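PDB 1MQV: cytochrome c' from Rhodopseudomonas palustris, which carries a covalently attached high-spin heme c whose iron has no sixth ligand, and has electron transfer activity, although its exact function is not known. Local coordinates for residues A6-I11 and G63-L68; A10-M15 and K49-L54; A24-E29 and S101-I106; A43-S48 and A88-Q93. The protein carries 3 engineered substitutions. One frame throughout, in Å; residues are numbered along the deposited sequence.

Contact 1: residues A6-I11 and G63-L68. With HEC (heme c), chain C.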
# COMPACT_ATOMS: atom_id res chain seq x y z
N ALA A 6 2.63 5.40 15.27
CA ALA A 6 3.32 4.13 15.37
C ALA A 6 2.47 3.04 14.73
O ALA A 6 3.00 2.14 14.07
CB ALA A 6 3.60 3.80 16.84
N GLN A 7 1.15 3.13 14.88
CA GLN A 7 0.29 2.11 14.31
C GLN A 7 0.37 2.07 12.80
O GLN A 7 0.51 1.00 12.19
CB GLN A 7 -1.17 2.36 14.63
CG GLN A 7 -1.62 1.91 15.99
CD GLN A 7 -3.04 2.37 16.26
OE1 GLN A 7 -3.27 3.21 17.11
NE2 GLN A 7 -3.99 1.82 15.51
N ARG A 8 0.26 3.25 12.21
CA ARG A 8 0.24 3.33 10.73
C ARG A 8 1.59 2.98 10.13
O ARG A 8 1.65 2.35 9.08
CB ARG A 8 -0.26 4.71 10.25
CG ARG A 8 0.72 5.87 10.47
CD ARG A 8 -0.03 7.17 10.60
NE ARG A 8 0.84 8.34 10.44
CZ ARG A 8 0.46 9.59 10.72
NH1 ARG A 8 -0.77 9.84 11.18
NH2 ARG A 8 1.29 10.60 10.53
N LYS A 9 2.69 3.32 10.80
CA LYS A 9 3.99 2.97 10.25
C LYS A 9 4.19 1.46 10.28
O LYS A 9 4.86 0.90 9.39
CB LYS A 9 5.11 3.67 11.05
CG LYS A 9 5.40 5.14 10.64
CD LYS A 9 6.47 5.68 11.62
CE LYS A 9 7.45 6.62 10.99
NZ LYS A 9 8.46 6.98 12.02
N ALA A 10 3.61 0.80 11.28
CA ALA A 10 3.73 -0.65 11.40
C ALA A 10 2.96 -1.32 10.25
O ALA A 10 3.43 -2.29 9.64
CB ALA A 10 3.19 -1.14 12.74
N ILE A 11 1.78 -0.79 9.96
CA ILE A 11 0.96 -1.35 8.88
C ILE A 11 1.64 -1.07 7.51
O ILE A 11 1.65 -1.94 6.64
CB ILE A 11 -0.45 -0.75 8.88
CG1 ILE A 11 -1.24 -1.29 10.08
CG2 ILE A 11 -1.17 -1.07 7.53
CD1 ILE A 11 -2.46 -0.42 10.42
N GLY A 63 5.99 14.56 15.16
CA GLY A 63 7.43 14.45 15.35
C GLY A 63 8.17 13.27 14.71
O GLY A 63 9.30 13.39 14.22
N ASP A 64 7.57 12.10 14.71
CA ASP A 64 8.32 10.99 14.14
C ASP A 64 7.57 10.41 12.96
O ASP A 64 7.39 9.19 12.89
CB ASP A 64 8.53 9.90 15.20
CG ASP A 64 7.22 9.49 15.85
OD1 ASP A 64 6.18 10.08 15.49
OD2 ASP A 64 7.22 8.59 16.72
N THR A 65 7.12 11.26 12.05
CA THR A 65 6.33 10.77 10.92
C THR A 65 6.79 11.39 9.62
O THR A 65 7.29 12.51 9.59
CB THR A 65 4.85 11.13 11.11
OG1 THR A 65 4.11 10.82 9.92
CG2 THR A 65 4.69 12.65 11.35
N ALA A 66 6.62 10.65 8.53
CA ALA A 66 7.01 11.18 7.24
C ALA A 66 5.77 11.65 6.48
O ALA A 66 5.86 12.01 5.33
CB ALA A 66 7.74 10.10 6.43
N ALA A 67 4.62 11.62 7.13
CA ALA A 67 3.40 12.11 6.51
C ALA A 67 3.50 13.62 6.34
O ALA A 67 3.84 14.33 7.28
CB ALA A 67 2.23 11.76 7.37
N LEU A 68 3.19 14.11 5.15
CA LEU A 68 3.26 15.54 4.89
C LEU A 68 1.98 16.28 5.29
O LEU A 68 0.88 15.73 5.23
CB LEU A 68 3.56 15.80 3.39
CG LEU A 68 4.86 15.18 2.87
CD1 LEU A 68 4.99 15.44 1.35
CD2 LEU A 68 6.07 15.78 3.63
FE HEC C . 3.30 4.16 1.71
CHA HEC C . 5.05 5.08 4.43
CHB HEC C . 5.13 1.27 1.53
CHC HEC C . 1.09 2.86 -0.51
CHD HEC C . 1.10 6.90 2.15
NA HEC C . 4.84 3.33 2.79
C1A HEC C . 5.40 3.90 3.89
C2A HEC C . 6.43 3.05 4.37
C3A HEC C . 6.51 1.93 3.53
C4A HEC C . 5.47 2.15 2.55
CMA HEC C . 7.40 0.73 3.48
CAA HEC C . 7.36 3.36 5.54
CBA HEC C . 6.74 2.85 6.82
CGA HEC C . 7.71 2.95 8.00
O1A HEC C . 8.30 1.92 8.34
O2A HEC C . 7.87 4.06 8.55
NB HEC C . 3.16 2.48 0.73
C1B HEC C . 4.06 1.43 0.66
C2B HEC C . 3.72 0.45 -0.40
C3B HEC C . 2.60 0.90 -0.97
C4B HEC C . 2.23 2.15 -0.25
CMB HEC C . 4.59 -0.80 -0.73
CAB HEC C . 1.85 0.32 -2.09
CBB HEC C . 1.48 -1.03 -2.16
NC HEC C . 1.47 4.71 1.05
C1C HEC C . 0.69 4.06 0.09
C2C HEC C . -0.45 4.81 -0.26
C3C HEC C . -0.48 5.99 0.45
C4C HEC C . 0.77 5.89 1.27
CMC HEC C . -1.43 4.47 -1.43
CAC HEC C . -1.36 7.15 0.45
CBC HEC C . -2.73 6.97 -0.04
ND HEC C . 3.08 5.72 3.00
C1D HEC C . 2.24 6.81 3.00
C2D HEC C . 2.63 7.80 4.03
C3D HEC C . 3.74 7.26 4.64
C4D HEC C . 4.01 5.96 4.02
CMD HEC C . 1.72 8.99 4.42
CAD HEC C . 4.49 7.93 5.89
CBD HEC C . 3.83 7.26 7.13
CGD HEC C . 4.29 7.96 8.40
O1D HEC C . 5.51 8.19 8.47
O2D HEC C . 3.46 8.26 9.28

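Contact 2: residues A10-M15 and K49-L54. With HEC (heme c), chain C.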
# COMPACT_ATOMS: atom_id res chain seq x y z
N ALA A 10 3.61 0.80 11.28
CA ALA A 10 3.73 -0.65 11.40
C ALA A 10 2.96 -1.32 10.25
O ALA A 10 3.43 -2.29 9.64
CB ALA A 10 3.19 -1.14 12.74
N ILE A 11 1.78 -0.79 9.96
CA ILE A 11 0.96 -1.35 8.88
C ILE A 11 1.64 -1.07 7.51
O ILE A 11 1.65 -1.94 6.64
CB ILE A 11 -0.45 -0.75 8.88
CG1 ILE A 11 -1.24 -1.29 10.08
CG2 ILE A 11 -1.17 -1.07 7.53
CD1 ILE A 11 -2.46 -0.42 10.42
N LEU A 12 2.19 0.12 7.31
CA LEU A 12 2.83 0.43 6.03
C LEU A 12 4.11 -0.36 5.88
O LEU A 12 4.51 -0.71 4.78
CB LEU A 12 3.09 1.94 5.88
CG LEU A 12 1.80 2.75 5.77
CD1 LEU A 12 2.03 4.18 6.27
CD2 LEU A 12 1.36 2.77 4.23
N LYS A 13 4.78 -0.66 7.00
CA LYS A 13 5.99 -1.47 6.93
C LYS A 13 5.58 -2.86 6.43
O LYS A 13 6.28 -3.45 5.58
CB LYS A 13 6.67 -1.55 8.32
CG LYS A 13 7.89 -2.45 8.36
CD LYS A 13 8.64 -2.25 9.69
CE LYS A 13 9.68 -3.34 9.92
NZ LYS A 13 10.58 -3.53 8.76
N GLN A 14 4.47 -3.38 6.95
CA GLN A 14 3.96 -4.69 6.50
C GLN A 14 3.64 -4.61 5.00
O GLN A 14 3.92 -5.56 4.25
CB GLN A 14 2.65 -5.12 7.22
CG GLN A 14 2.63 -5.07 8.73
CD GLN A 14 1.21 -5.20 9.28
OE1 GLN A 14 0.85 -4.60 10.30
NE2 GLN A 14 0.38 -5.99 8.58
N MET A 15 3.04 -3.50 4.56
CA MET A 15 2.70 -3.39 3.13
C MET A 15 3.99 -3.48 2.33
O MET A 15 4.05 -4.20 1.31
CB MET A 15 1.98 -2.06 2.83
CG MET A 15 0.48 -2.09 2.97
SD MET A 15 -0.39 -1.36 1.52
CE MET A 15 -0.43 0.26 2.04
N LYS A 49 -7.45 -0.77 3.83
CA LYS A 49 -8.77 -0.51 4.37
C LYS A 49 -8.66 -0.03 5.82
O LYS A 49 -9.56 0.59 6.36
CB LYS A 49 -9.63 -1.75 4.28
CG LYS A 49 -10.07 -2.07 2.89
CD LYS A 49 -10.67 -3.48 2.83
CE LYS A 49 -11.50 -3.63 1.56
NZ LYS A 49 -11.91 -5.06 1.46
N LYS A 50 -7.51 -0.30 6.43
CA LYS A 50 -7.28 0.12 7.81
C LYS A 50 -6.66 1.50 7.89
O LYS A 50 -7.01 2.27 8.78
CB LYS A 50 -6.35 -0.88 8.49
CG LYS A 50 -6.97 -2.25 8.74
CD LYS A 50 -5.96 -3.14 9.45
CE LYS A 50 -6.45 -4.59 9.47
NZ LYS A 50 -5.46 -5.56 10.02
N LEU A 51 -5.76 1.82 6.95
CA LEU A 51 -5.04 3.10 6.98
C LEU A 51 -5.85 4.41 7.00
O LEU A 51 -5.41 5.38 7.63
CB LEU A 51 -3.94 3.13 5.88
CG LEU A 51 -2.80 2.13 6.25
CD1 LEU A 51 -2.04 1.60 5.01
CD2 LEU A 51 -1.84 2.78 7.28
N PRO A 52 -7.04 4.47 6.35
CA PRO A 52 -7.84 5.70 6.35
C PRO A 52 -8.22 6.21 7.72
O PRO A 52 -8.49 7.39 7.88
CB PRO A 52 -9.08 5.30 5.57
CG PRO A 52 -8.48 4.39 4.51
CD PRO A 52 -7.59 3.50 5.37
N ALA A 53 -8.25 5.31 8.70
CA ALA A 53 -8.63 5.71 10.04
C ALA A 53 -7.44 6.13 10.91
O ALA A 53 -7.62 6.50 12.07
CB ALA A 53 -9.40 4.58 10.71
N LEU A 54 -6.24 6.15 10.34
CA LEU A 54 -5.03 6.48 11.14
C LEU A 54 -4.25 7.76 10.86
O LEU A 54 -3.06 7.86 11.21
CB LEU A 54 -4.09 5.28 11.08
CG LEU A 54 -4.66 3.95 11.49
CD1 LEU A 54 -3.57 2.87 11.26
CD2 LEU A 54 -5.02 3.99 12.98
FE HEC C . 3.30 4.16 1.71
CHA HEC C . 5.05 5.08 4.43
CHB HEC C . 5.13 1.27 1.53
CHC HEC C . 1.09 2.86 -0.51
CHD HEC C . 1.10 6.90 2.15
NA HEC C . 4.84 3.33 2.79
C1A HEC C . 5.40 3.90 3.89
C2A HEC C . 6.43 3.05 4.37
C3A HEC C . 6.51 1.93 3.53
C4A HEC C . 5.47 2.15 2.55
CMA HEC C . 7.40 0.73 3.48
CAA HEC C . 7.36 3.36 5.54
CBA HEC C . 6.74 2.85 6.82
CGA HEC C . 7.71 2.95 8.00
O1A HEC C . 8.30 1.92 8.34
O2A HEC C . 7.87 4.06 8.55
NB HEC C . 3.16 2.48 0.73
C1B HEC C . 4.06 1.43 0.66
C2B HEC C . 3.72 0.45 -0.40
C3B HEC C . 2.60 0.90 -0.97
C4B HEC C . 2.23 2.15 -0.25
CMB HEC C . 4.59 -0.80 -0.73
CAB HEC C . 1.85 0.32 -2.09
CBB HEC C . 1.48 -1.03 -2.16
NC HEC C . 1.47 4.71 1.05
C1C HEC C . 0.69 4.06 0.09
C2C HEC C . -0.45 4.81 -0.26
C3C HEC C . -0.48 5.99 0.45
C4C HEC C . 0.77 5.89 1.27
CMC HEC C . -1.43 4.47 -1.43
CAC HEC C . -1.36 7.15 0.45
CBC HEC C . -2.73 6.97 -0.04
ND HEC C . 3.08 5.72 3.00
C1D HEC C . 2.24 6.81 3.00
C2D HEC C . 2.63 7.80 4.03
C3D HEC C . 3.74 7.26 4.64
C4D HEC C . 4.01 5.96 4.02
CMD HEC C . 1.72 8.99 4.42
CAD HEC C . 4.49 7.93 5.89
CBD HEC C . 3.83 7.26 7.13
CGD HEC C . 4.29 7.96 8.40
O1D HEC C . 5.51 8.19 8.47
O2D HEC C . 3.46 8.26 9.28

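Contact 3: residues A24-E29 and S101-I106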
# COMPACT_ATOMS: atom_id res chain seq x y z
N ALA A 24 10.62 -10.08 -6.03
CA ALA A 24 11.58 -11.17 -6.27
C ALA A 24 11.16 -12.04 -7.46
O ALA A 24 11.99 -12.51 -8.27
CB ALA A 24 11.75 -12.02 -4.98
N MET A 25 9.86 -12.26 -7.59
CA MET A 25 9.38 -13.03 -8.73
C MET A 25 9.59 -12.22 -10.01
O MET A 25 10.06 -12.76 -11.01
CB MET A 25 7.90 -13.35 -8.56
CG MET A 25 7.64 -14.50 -7.62
SD MET A 25 5.90 -14.61 -7.19
CE MET A 25 6.06 -15.39 -5.52
N LEU A 26 9.26 -10.93 -9.98
CA LEU A 26 9.40 -10.11 -11.18
C LEU A 26 10.87 -10.08 -11.62
O LEU A 26 11.16 -10.04 -12.80
CB LEU A 26 8.91 -8.71 -10.92
CG LEU A 26 7.41 -8.58 -10.69
CD1 LEU A 26 7.17 -7.15 -10.27
CD2 LEU A 26 6.61 -8.94 -11.96
N LYS A 27 11.78 -10.11 -10.66
CA LYS A 27 13.22 -10.12 -10.96
C LYS A 27 13.73 -11.48 -11.44
O LYS A 27 14.83 -11.59 -11.99
CB LYS A 27 14.01 -9.69 -9.72
CG LYS A 27 14.03 -8.19 -9.55
CD LYS A 27 14.22 -7.77 -8.12
CE LYS A 27 15.65 -7.86 -7.70
NZ LYS A 27 15.74 -7.60 -6.23
N GLY A 28 12.94 -12.53 -11.24
CA GLY A 28 13.38 -13.86 -11.64
C GLY A 28 14.26 -14.51 -10.58
O GLY A 28 14.90 -15.54 -10.81
N GLU A 29 14.27 -13.92 -9.40
CA GLU A 29 15.08 -14.41 -8.29
C GLU A 29 14.31 -15.31 -7.33
O GLU A 29 14.88 -15.80 -6.35
CB GLU A 29 15.70 -13.22 -7.56
CG GLU A 29 16.28 -12.20 -8.53
CD GLU A 29 17.13 -11.14 -7.88
OE1 GLU A 29 16.81 -10.73 -6.74
OE2 GLU A 29 18.12 -10.71 -8.51
N SER A 101 0.24 -13.31 -16.00
CA SER A 101 -0.72 -12.28 -15.56
C SER A 101 -0.11 -11.42 -14.43
O SER A 101 -0.46 -10.26 -14.29
CB SER A 101 -2.09 -12.88 -15.15
OG SER A 101 -1.95 -14.03 -14.34
N LEU A 102 0.76 -12.00 -13.62
CA LEU A 102 1.49 -11.17 -12.64
C LEU A 102 2.30 -10.10 -13.42
O LEU A 102 2.24 -8.92 -13.09
CB LEU A 102 2.47 -12.02 -11.84
CG LEU A 102 3.45 -11.19 -11.00
CD1 LEU A 102 2.68 -10.52 -9.87
CD2 LEU A 102 4.58 -12.08 -10.43
N LYS A 103 3.05 -10.48 -14.46
CA LYS A 103 3.80 -9.49 -15.23
C LYS A 103 2.90 -8.47 -15.97
O LYS A 103 3.23 -7.29 -16.09
CB LYS A 103 4.75 -10.17 -16.25
CG LYS A 103 5.93 -10.96 -15.58
CD LYS A 103 6.61 -11.84 -16.58
CE LYS A 103 7.71 -12.62 -15.91
NZ LYS A 103 8.19 -13.64 -16.87
N ALA A 104 1.75 -8.89 -16.43
CA ALA A 104 0.91 -7.95 -17.15
C ALA A 104 0.10 -7.03 -16.23
O ALA A 104 -0.10 -5.86 -16.56
CB ALA A 104 -0.06 -8.71 -18.07
N ASN A 105 -0.31 -7.55 -15.08
CA ASN A 105 -1.21 -6.82 -14.19
C ASN A 105 -0.75 -6.18 -12.88
O ASN A 105 -1.45 -5.33 -12.29
CB ASN A 105 -2.39 -7.71 -13.89
CG ASN A 105 -3.17 -8.05 -15.15
OD1 ASN A 105 -3.49 -7.15 -15.92
ND2 ASN A 105 -3.42 -9.32 -15.40
N ILE A 106 0.44 -6.54 -12.45
CA ILE A 106 0.90 -6.03 -11.15
C ILE A 106 1.16 -4.53 -11.15
O ILE A 106 1.01 -3.88 -10.11
CB ILE A 106 2.18 -6.83 -10.68
CG1 ILE A 106 2.39 -6.64 -9.15
CG2 ILE A 106 3.42 -6.39 -11.49
CD1 ILE A 106 1.20 -7.14 -8.30

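Contact 4: residues A43-S48 and A88-Q93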
# COMPACT_ATOMS: atom_id res chain seq x y z
N ALA A 43 -2.95 -8.80 1.84
CA ALA A 43 -2.40 -7.91 2.90
C ALA A 43 -2.47 -6.47 2.47
O ALA A 43 -2.88 -5.60 3.25
CB ALA A 43 -0.99 -8.25 3.20
N ILE A 44 -2.06 -6.22 1.23
CA ILE A 44 -2.11 -4.86 0.69
C ILE A 44 -3.56 -4.35 0.76
O ILE A 44 -3.80 -3.23 1.23
CB ILE A 44 -1.56 -4.83 -0.79
CG1 ILE A 44 -0.05 -5.06 -0.78
CG2 ILE A 44 -1.88 -3.48 -1.47
CD1 ILE A 44 0.53 -5.38 -2.19
N ALA A 45 -4.53 -5.17 0.36
CA ALA A 45 -5.93 -4.72 0.38
C ALA A 45 -6.42 -4.46 1.80
O ALA A 45 -7.06 -3.45 2.05
CB ALA A 45 -6.86 -5.74 -0.32
N ASP A 46 -6.15 -5.39 2.71
CA ASP A 46 -6.56 -5.21 4.10
C ASP A 46 -5.89 -3.98 4.77
O ASP A 46 -6.56 -3.24 5.51
CB ASP A 46 -6.24 -6.47 4.92
CG ASP A 46 -7.10 -7.66 4.51
OD1 ASP A 46 -8.20 -7.44 3.95
OD2 ASP A 46 -6.69 -8.82 4.76
N ASP A 47 -4.60 -3.78 4.52
CA ASP A 47 -3.87 -2.63 5.11
C ASP A 47 -4.45 -1.34 4.59
O ASP A 47 -4.63 -0.38 5.34
CB ASP A 47 -2.38 -2.68 4.79
CG ASP A 47 -1.68 -3.89 5.40
OD1 ASP A 47 -2.23 -4.50 6.34
OD2 ASP A 47 -0.57 -4.23 4.93
N SER A 48 -4.81 -1.33 3.31
CA SER A 48 -5.37 -0.12 2.71
C SER A 48 -6.77 0.21 3.24
O SER A 48 -7.24 1.35 3.10
CB SER A 48 -5.39 -0.28 1.17
OG SER A 48 -4.06 -0.42 0.67
N ALA A 88 -7.60 -2.03 -6.24
CA ALA A 88 -6.66 -2.59 -7.22
C ALA A 88 -6.13 -3.95 -6.75
O ALA A 88 -6.07 -4.92 -7.53
CB ALA A 88 -5.48 -1.59 -7.46
N ALA A 89 -5.75 -4.05 -5.47
CA ALA A 89 -5.24 -5.29 -4.99
C ALA A 89 -6.32 -6.34 -4.96
O ALA A 89 -6.06 -7.52 -5.23
CB ALA A 89 -4.60 -5.14 -3.54
N THR A 90 -7.54 -5.92 -4.63
CA THR A 90 -8.63 -6.86 -4.62
C THR A 90 -8.94 -7.36 -6.02
O THR A 90 -9.22 -8.55 -6.21
CB THR A 90 -9.88 -6.22 -3.98
OG1 THR A 90 -9.57 -5.95 -2.60
CG2 THR A 90 -11.07 -7.17 -4.04
N ALA A 91 -8.88 -6.48 -7.00
CA ALA A 91 -9.15 -6.93 -8.38
C ALA A 91 -7.99 -7.85 -8.85
O ALA A 91 -8.20 -8.83 -9.56
CB ALA A 91 -9.31 -5.72 -9.30
N ALA A 92 -6.78 -7.55 -8.42
CA ALA A 92 -5.63 -8.36 -8.81
C ALA A 92 -5.68 -9.79 -8.25
O ALA A 92 -5.06 -10.69 -8.83
CB ALA A 92 -4.28 -7.63 -8.40
N GLN A 93 -6.42 -10.03 -7.18
CA GLN A 93 -6.53 -11.39 -6.65
C GLN A 93 -7.30 -12.19 -7.68
O GLN A 93 -7.10 -13.38 -7.83
CB GLN A 93 -7.26 -11.41 -5.31
CG GLN A 93 -6.46 -10.68 -4.23
CD GLN A 93 -7.19 -10.52 -2.89
OE1 GLN A 93 -7.10 -9.47 -2.26
NE2 GLN A 93 -7.87 -11.57 -2.45

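Contact 1: residues A6-I11 and G63-L68
Segment 6-11, a piece of helix 4-27, passes the irregular loop 63-68 with its backbone well separated, the CA atoms of Lys-9 and Thr-65 being 8.2 Å apart, and side chains and a heme c propionate bridge the interval. Arg-8 starts with CG in the crowded position between the backbone N and the carbonyl carbon (chi1 72°), then runs extended, bringing the edge of its guanidinium against two oxygens lying near its plane. Arg-8 NE gives a nearly straight bond (168°) of 2.9 Å to HEC O2D, and Arg-8 NH2 donates to Thr-65 OG1 at 2.9 Å; the further reach of NH2 to O2D is weak. NH1 is taken up by Leu-54 O and Ser-59 OG. Thr-65, with OG1 anti to the backbone N, donates a hydrogen bond from OG1 to HEC O2D at 2.7 Å and accepts from the N of Ala-67 in an ST turn, so three bonds fix this hydroxyl. The other propionate oxygen, HEC O1D, takes the N-H of Ala-66 N at 2.7 Å. Beside this, Lys-9 NZ reaches Asp-64 O at 2.6 Å from above the carbonyl plane, while its CG lies near the second propionate. The guanidinium charge probably favours an ionised carboxylate. An alanine in place of Arg-8 would probably loosen the propionate and the loop together, because the bonds to O2D, OG1 and the 54-59 region would all go. Arg-8, Thr-65 and Ala-66 thus hold one heme propionate at this end of the cytochrome c' heme pocket.

Contact 2: residues A10-M15 and K49-L54
Leu-51 points its branched end into three side chains of segment 10-15, and the way each meets it defines the contact. Ile-11 approaches tip to tip: its CG2, anti to the backbone N, lies 3.8 Å from Leu-51 CD1. The other branch of Ile-11 leads elsewhere, its CD1 meeting Leu-54 CD1 at 3.6 Å, the two side chains crossing at about a right angle. Leu-12 crosses Leu-51 obliquely, with CD2 of Leu-12 3.7 Å from CD1 of Leu-51. Met-15, bent at chi2 (-131°) and chi3, turns its methyl back tip to tip, so that Met-15 CE sits 3.6 Å from Leu-51 CD1 and also close to the CHC edge of the heme. Leu-51 CD1 is therefore gripped by Ile-11, Leu-12 and Met-15 together, while Phe-82 of helix 75-95 also packs on Leu-51. The chief link to the cofactor is Leu-12. With CG beside the backbone N it lies over the porphyrin: Leu-12 CD2 is 3.5 Å from the heme iron, HEC FE, and Leu-12 CD1 is 3.5 Å from HEC C4D. A glycine at Leu-12 would probably uncover the iron on this side and weaken the wedge between heme and Leu-51, since both methyls would be missing. No hydrogen bond joins the two segments; between 10-15 and 49-54 every close contact is carbon on carbon. Such a surface offers the iron a methyl and no ligating atom from Leu-12, consistent with the five-coordinate, high-spin heme of cytochromes c'.

Contact 3: residues A24-E29 and S101-I106
Leu-26 carries this contact, spreading its two methyls over helix 99-120. Leu-26 CD2 meets Leu-102 CG at 4.0 Å, and Leu-26 CD1 meets Ile-106 CG2 at the same distance of 4.0 Å, the side chains crossing obliquely in both pairs. Leu-26 thus lies across two residues one turn apart. Lys-103, between them in sequence, adds the CG of its aliphatic chain at 4.2 Å from Leu-26 CD2. Next to Leu-26 in the chain, Met-25 touches Leu-102 CD2 with its CB, while the rest of its chain leads off toward Val-36 and Val-37 of helix 34-50. Torsions set this up: Leu-102 holds CG anti to the backbone N (chi1 169°), and Ile-106 does the same with CG1, which leaves CG2 in the crowded position facing Leu-26. Leu-102 also packs on the engineered Trp-32 and on Ile-96. Further out, helix 4-27 ends just past Leu-26 in a Schellman motif. Gly-28, at positive phi (84°), bonds through its N to Met-25 O, and Glu-29 N returns to Ala-24 O at 2.9 Å. Lys-27 NZ and Glu-29 OE1 form a salt bridge of 3.3 Å across the turn. On the partner side, Ser-101 OG is held by Asp-98 OD1 and Lys-97 N near the start of helix 99-120. Leu-102 and Ile-106 are buried, whereas Leu-26 lies at the exposed margin. With no hydrogen bond between the segments, the contact rests on van der Waals packing, so it probably imposes less directional restraint than hydrogen bonds would.

Contact 4: residues A43-S48 and A88-Q93
Apolar contact dominates where helix 34-50 meets helix 75-95, and it is carried by small groups. Ala-45 and Ala-89 bring their CA atoms within 5.4 Å, with the methyls CB to CB at 4.0 Å. The CB of Ala-89 is also met by Ile-44, whose CG2, anti to the backbone N, comes to 3.8 Å from it. Ile-44 packs on Leu-85 as well, and its side chain comes within about 4 Å of the heme, so Ile-44 touches helix 75-95 and also lies close to the cofactor. The axes of segments 43-48 and 88-93 approach to 8.5 Å and run nearly antiparallel, at 153° between their directions, as adjacent helices do in the four-helix bundle of cytochromes c'; an alanine on each helix at the point of nearest CA approach probably helps to permit this spacing. Contacts between polar atoms and carbon lie at the rim: Thr-90 OG1 is 3.5 Å from Ala-45 CB, and Gln-93 turns OE1 toward the same methyl. The hydroxyl of Thr-90 is itself committed to Ala-86 O in its own helix, and no hydrogen bond crosses between the segments. Hydrogen bonding stays within the helices. Buried Ser-48 swings its OG back to Ile-44 O at 2.9 Å, with the donor above the carbonyl plane, and that same oxygen accepts the N-H of Ser-48, so one carbonyl satisfies both. Ala-88 and Ala-92 of helix 75-95 also touch Asn-112 and Val-109, respectively, of helix 99-120.

Contacts 1 and 2 share Ala-10 and Ile-11 and both touch the heme; their centres lie 9 Å apart. A probable hydrogen bond of 3.0 Å from Arg-8 NH1 to Leu-54 O joins them, tying the propionate anchor to the turn that follows helix 34-50. Contact 4, centred 12 Å from contact 2, uses the preceding part of that helix, with Asp-47 meeting Ile-11 and Met-15: Ile-11 CG2 lies 3.4 Å from Asp-47 CB. Contact 3 stands apart at the other end of the bundle, its centre 29 Å from that of contact 1, and the side chain of Ile-106 remains about 9 Å from the heme. Contacts 1, 2 and 3 all use helix 4-27, which thus spans from heme pocket to far end.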